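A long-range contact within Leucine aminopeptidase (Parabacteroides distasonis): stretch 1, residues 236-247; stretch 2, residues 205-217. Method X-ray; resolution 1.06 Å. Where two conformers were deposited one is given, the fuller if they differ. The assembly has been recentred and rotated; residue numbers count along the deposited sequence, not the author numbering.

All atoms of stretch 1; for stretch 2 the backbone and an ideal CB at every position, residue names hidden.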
# COMPACT_ATOMS: atom_id res chain seq x y z
N GLY A 236 16.30 2.47 -12.23
CA GLY A 236 16.57 3.82 -11.76
C GLY A 236 15.74 4.91 -12.36
O GLY A 236 15.65 5.98 -11.77
N LYS A 237 15.07 4.67 -13.48
CA LYS A 237 14.15 5.71 -14.01
C LYS A 237 12.86 5.81 -13.20
O LYS A 237 12.15 6.79 -13.30
CB LYS A 237 13.83 5.51 -15.46
CG LYS A 237 12.97 4.39 -15.78
CD LYS A 237 13.09 4.10 -17.27
CE LYS A 237 12.01 3.15 -17.76
NZ LYS A 237 10.77 3.91 -18.03
N TYR A 238 12.59 4.78 -12.39
CA TYR A 238 11.50 4.78 -11.44
C TYR A 238 11.94 5.14 -10.04
O TYR A 238 11.29 5.94 -9.38
CB TYR A 238 10.77 3.42 -11.41
CG TYR A 238 10.11 3.08 -12.71
CD1 TYR A 238 8.86 3.61 -13.04
CD2 TYR A 238 10.74 2.31 -13.66
CE1 TYR A 238 8.27 3.32 -14.26
CE2 TYR A 238 10.15 2.02 -14.88
CZ TYR A 238 8.94 2.56 -15.19
OH TYR A 238 8.37 2.28 -16.42
N PHE A 239 13.01 4.51 -9.54
CA PHE A 239 13.54 4.80 -8.22
C PHE A 239 14.57 5.90 -8.33
O PHE A 239 15.77 5.64 -8.52
CB PHE A 239 14.12 3.53 -7.60
CG PHE A 239 13.06 2.54 -7.19
CD1 PHE A 239 12.51 1.65 -8.11
CD2 PHE A 239 12.65 2.43 -5.87
CE1 PHE A 239 11.54 0.73 -7.73
CE2 PHE A 239 11.70 1.54 -5.50
CZ PHE A 239 11.16 0.70 -6.42
N ILE A 240 14.11 7.12 -8.18
CA ILE A 240 14.93 8.32 -8.43
C ILE A 240 15.88 8.50 -7.25
O ILE A 240 15.44 8.46 -6.09
CB ILE A 240 14.07 9.58 -8.57
CG1 ILE A 240 12.94 9.36 -9.59
CG2 ILE A 240 14.94 10.76 -8.97
CD1 ILE A 240 13.37 8.94 -10.99
N ASN A 241 17.17 8.69 -7.53
CA ASN A 241 18.17 8.80 -6.49
C ASN A 241 18.22 10.22 -5.97
O ASN A 241 19.22 10.95 -6.17
CB ASN A 241 19.53 8.39 -7.05
CG ASN A 241 20.52 8.02 -5.94
OD1 ASN A 241 20.13 7.70 -4.79
ND2 ASN A 241 21.82 8.04 -6.28
N ALA A 242 17.16 10.63 -5.31
CA ALA A 242 17.01 11.96 -4.80
C ALA A 242 16.01 11.96 -3.68
O ALA A 242 15.06 11.18 -3.68
CB ALA A 242 16.60 12.96 -5.90
N ALA A 243 16.15 12.91 -2.77
CA ALA A 243 15.20 13.13 -1.69
C ALA A 243 13.90 13.74 -2.20
O ALA A 243 13.91 14.62 -3.06
CB ALA A 243 15.79 14.05 -0.61
N GLY A 244 12.80 13.18 -1.72
CA GLY A 244 11.50 13.69 -2.00
C GLY A 244 10.98 14.49 -0.85
O GLY A 244 11.71 14.95 0.01
N GLY A 245 9.67 14.62 -0.84
CA GLY A 245 8.94 15.31 0.22
C GLY A 245 8.57 14.40 1.38
O GLY A 245 8.81 13.19 1.35
N ALA A 246 8.03 15.00 2.42
CA ALA A 246 7.43 14.28 3.53
C ALA A 246 5.97 13.97 3.18
O ALA A 246 5.24 14.88 2.80
CB ALA A 246 7.48 15.08 4.81
N ILE A 247 5.58 12.71 3.26
CA ILE A 247 4.26 12.24 2.89
C ILE A 247 3.60 11.53 4.07
O ILE A 247 4.14 10.58 4.60
CB ILE A 247 4.35 11.32 1.65
CG1 ILE A 247 4.97 12.06 0.46
CG2 ILE A 247 2.98 10.77 1.31
CD1 ILE A 247 5.33 11.20 -0.74
N UNK A 205 1.76 5.01 -14.99
CA UNK A 205 2.71 5.13 -16.08
C UNK A 205 3.75 6.19 -15.73
O UNK A 205 3.38 7.30 -15.30
CB UNK A 205 2.00 5.48 -17.39
N UNK A 206 5.04 5.87 -15.87
CA UNK A 206 6.13 6.84 -15.61
C UNK A 206 6.15 7.42 -14.18
O UNK A 206 6.65 8.52 -13.95
CB UNK A 206 6.02 8.00 -16.60
N UNK A 207 5.71 6.62 -13.22
CA UNK A 207 5.78 6.99 -11.81
C UNK A 207 7.24 7.29 -11.45
O UNK A 207 8.18 6.68 -11.99
CB UNK A 207 5.21 5.88 -10.92
N UNK A 208 7.42 8.16 -10.46
CA UNK A 208 8.71 8.50 -9.92
C UNK A 208 8.70 8.36 -8.41
O UNK A 208 8.01 9.12 -7.74
CB UNK A 208 9.11 9.92 -10.33
N UNK A 209 9.48 7.41 -7.92
CA UNK A 209 9.59 7.13 -6.51
C UNK A 209 10.84 7.82 -5.97
O UNK A 209 11.97 7.44 -6.30
CB UNK A 209 9.63 5.62 -6.25
N UNK A 210 10.64 8.88 -5.17
CA UNK A 210 11.73 9.59 -4.54
C UNK A 210 11.93 9.02 -3.13
O UNK A 210 11.12 8.28 -2.59
CB UNK A 210 11.45 11.09 -4.50
N UNK A 211 13.07 9.38 -2.55
CA UNK A 211 13.37 8.92 -1.19
C UNK A 211 12.56 9.81 -0.21
O UNK A 211 12.86 11.01 -0.03
CB UNK A 211 14.87 8.99 -0.90
N UNK A 212 11.51 9.24 0.35
CA UNK A 212 10.56 10.04 1.12
C UNK A 212 11.14 10.40 2.49
O UNK A 212 11.88 9.64 3.08
CB UNK A 212 9.24 9.29 1.29
N UNK A 213 10.77 11.57 2.99
CA UNK A 213 11.47 12.11 4.18
C UNK A 213 11.27 11.31 5.44
O UNK A 213 12.24 11.05 6.15
CB UNK A 213 11.01 13.54 4.45
N UNK A 214 10.03 10.86 5.73
CA UNK A 214 9.82 10.11 6.95
C UNK A 214 10.55 8.75 6.89
O UNK A 214 11.10 8.28 7.89
CB UNK A 214 8.32 9.91 7.19
N UNK A 215 10.58 8.18 5.69
CA UNK A 215 11.28 6.94 5.41
C UNK A 215 12.76 7.09 5.66
O UNK A 215 13.40 6.22 6.25
CB UNK A 215 11.03 6.49 3.97
N UNK A 216 13.34 8.17 5.14
CA UNK A 216 14.76 8.45 5.38
C UNK A 216 15.07 8.68 6.86
O UNK A 216 16.05 8.18 7.39
CB UNK A 216 15.19 9.67 4.57
N UNK A 217 14.23 9.48 7.52
CA UNK A 217 14.50 9.78 8.91
C UNK A 217 14.46 8.54 9.79
O UNK A 217 15.30 8.38 10.69
CB UNK A 217 13.50 10.81 9.42

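At position 205 the ideal CB points away and has nothing of stretch 1 within 5.5 Å, so stretch 1 sets no preference; the residue is Lys-205. Position 206 also points away, but phi/psi of 59/31 is left-handed, a region that glycine, asparagine and aspartate tolerate best. It is Asn-206, linked to stretch 1 through water: one molecule lies 2.9 Å from Asn-206 OD1 and 2.5 Å from Lys-237 NZ. Position 207 has its ideal CB 4.8 Å from Tyr-238 CD1, which suits a small or apolar side chain; it is Ala-207.

The ideal CB of 208 lies 3.9 Å from Ile-240 CG1, and phi/psi of -129/114 is extended, so valine, isoleucine or threonine would fit. Thr-208, with chi1 p, keeps its CB 3.9 Å from Ile-240 CG1, while its OG1 is hydrogen-bonded elsewhere in the structure.

At 209 the backbone pairs in parallel with Phe-239: the backbone N lies 2.8 Å from Tyr-238 O and the backbone O 2.9 Å from Ile-240 N, both hydrogen bonds. The CB shares a face with Phe-239, 4.4 Å from its CD2, which favours a large apolar or aromatic group. Phe-209 turns its ring edge to the face of Phe-239, centroids 5.0 Å apart and planes at 66°.

Position 210 points sideways, its ideal CB 3.6 Å from Gly-244 CA, where stretch 1 has no side chain; Ile-240 and Ala-242 add apolar surface, so a broad hydrophobic group suits. Phe-210 lays a ring face against Ile-240, whose CB is 4.1 Å from the ring centroid and 7° off its normal. A CB on Gly-244 would lie 2.7 Å from Phe-210 CB, a clash.

At 211, bridged to Ala-243 after a bulge that shifts the register by two, the side-chain amide oxygen of Asn-241, OD1, invites a long donor such as lysine or arginine. Lys-211, with chi2 to chi4 all t, brings NZ within 2.6 Å of Asn-241 OD1, a hydrogen bond.

Position 212 precedes a helix, and the free N of Ile-247 lies ahead: an acceptor is wanted, aspartate or glutamate among others. Glu-212 OE2 accepts from Ile-247 N at 2.9 Å and from the backbone N of position 214 at 3.0 Å, joining helix cap to contact.

The CB of 213 points toward stretch 1, near the carbonyls of Gly-244 and Gly-245, so a donor-bearing chain fits. Gln-213 NE2 donates to Gly-244 O at 3.1 Å.

From 214, a longer donor could reach Ile-247 O, 5.0 Å from the ideal CB; Gln-214 NE2 does so at 2.8 Å.

Positions 215 to 217 are weakly constrained: Ser-215 OG bonds Glu-212 OE1, Leu-216 CD1 lies 4.4 Å from Ala-243 CB, and Arg-217 is out of reach.

Stretch 2 205-217: KNATFFKEQQSLR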
# COMPACT_ATOMS: atom_id res chain seq x y z
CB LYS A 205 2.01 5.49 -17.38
CG LYS A 205 2.91 5.38 -18.59
CD LYS A 205 2.19 5.79 -19.87
CE LYS A 205 3.13 5.92 -21.02
NZ LYS A 205 3.69 4.59 -21.32
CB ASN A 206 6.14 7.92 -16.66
CG ASN A 206 6.40 7.37 -18.05
OD1 ASN A 206 7.25 6.49 -18.26
ND2 ASN A 206 5.69 7.91 -19.03
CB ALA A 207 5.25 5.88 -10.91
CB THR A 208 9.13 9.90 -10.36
OG1 THR A 208 8.14 10.88 -10.04
CG2 THR A 208 9.43 9.96 -11.85
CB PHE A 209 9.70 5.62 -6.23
CG PHE A 209 8.67 4.79 -6.97
CD1 PHE A 209 7.33 5.11 -6.99
CD2 PHE A 209 9.06 3.63 -7.65
CE1 PHE A 209 6.39 4.33 -7.64
CE2 PHE A 209 8.13 2.84 -8.29
CZ PHE A 209 6.81 3.18 -8.31
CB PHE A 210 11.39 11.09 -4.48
CG PHE A 210 11.52 11.82 -5.78
CD1 PHE A 210 10.56 11.71 -6.78
CD2 PHE A 210 12.61 12.62 -6.00
CE1 PHE A 210 10.69 12.39 -7.95
CE2 PHE A 210 12.75 13.30 -7.21
CZ PHE A 210 11.79 13.19 -8.16
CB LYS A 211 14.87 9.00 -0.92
CG LYS A 211 15.68 8.16 -1.88
CD LYS A 211 17.15 8.27 -1.59
CE LYS A 211 18.01 7.61 -2.59
NZ LYS A 211 19.46 7.83 -2.24
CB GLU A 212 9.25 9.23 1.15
CG GLU A 212 8.07 9.90 1.82
CD GLU A 212 8.07 9.84 3.33
OE1 GLU A 212 8.47 8.79 3.87
OE2 GLU A 212 7.65 10.86 3.97
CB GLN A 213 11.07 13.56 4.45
CG GLN A 213 11.65 14.52 3.48
CD GLN A 213 13.14 14.56 3.52
OE1 GLN A 213 13.74 14.54 4.58
NE2 GLN A 213 13.75 14.47 2.33
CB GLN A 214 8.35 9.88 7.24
CG GLN A 214 7.57 11.17 7.38
CD GLN A 214 6.22 10.93 8.03
OE1 GLN A 214 6.12 10.90 9.27
NE2 GLN A 214 5.18 10.75 7.24
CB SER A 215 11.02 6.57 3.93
OG SER A 215 9.66 6.36 3.64
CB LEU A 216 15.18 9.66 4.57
CG LEU A 216 15.41 9.50 3.08
CD1 LEU A 216 15.47 10.85 2.40
CD2 LEU A 216 16.60 8.61 2.80
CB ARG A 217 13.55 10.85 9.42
CG ARG A 217 14.02 11.57 10.71
CD ARG A 217 15.19 12.52 10.46
NE ARG A 217 15.39 13.42 11.58
CZ ARG A 217 16.06 13.16 12.70
NH1 ARG A 217 16.72 12.03 12.84
NH2 ARG A 217 16.05 14.06 13.69
O HOH W 1 5.89 3.24 -16.92
O HOH W 2 9.71 5.88 -16.85
O HOH W 3 9.61 7.06 -14.31
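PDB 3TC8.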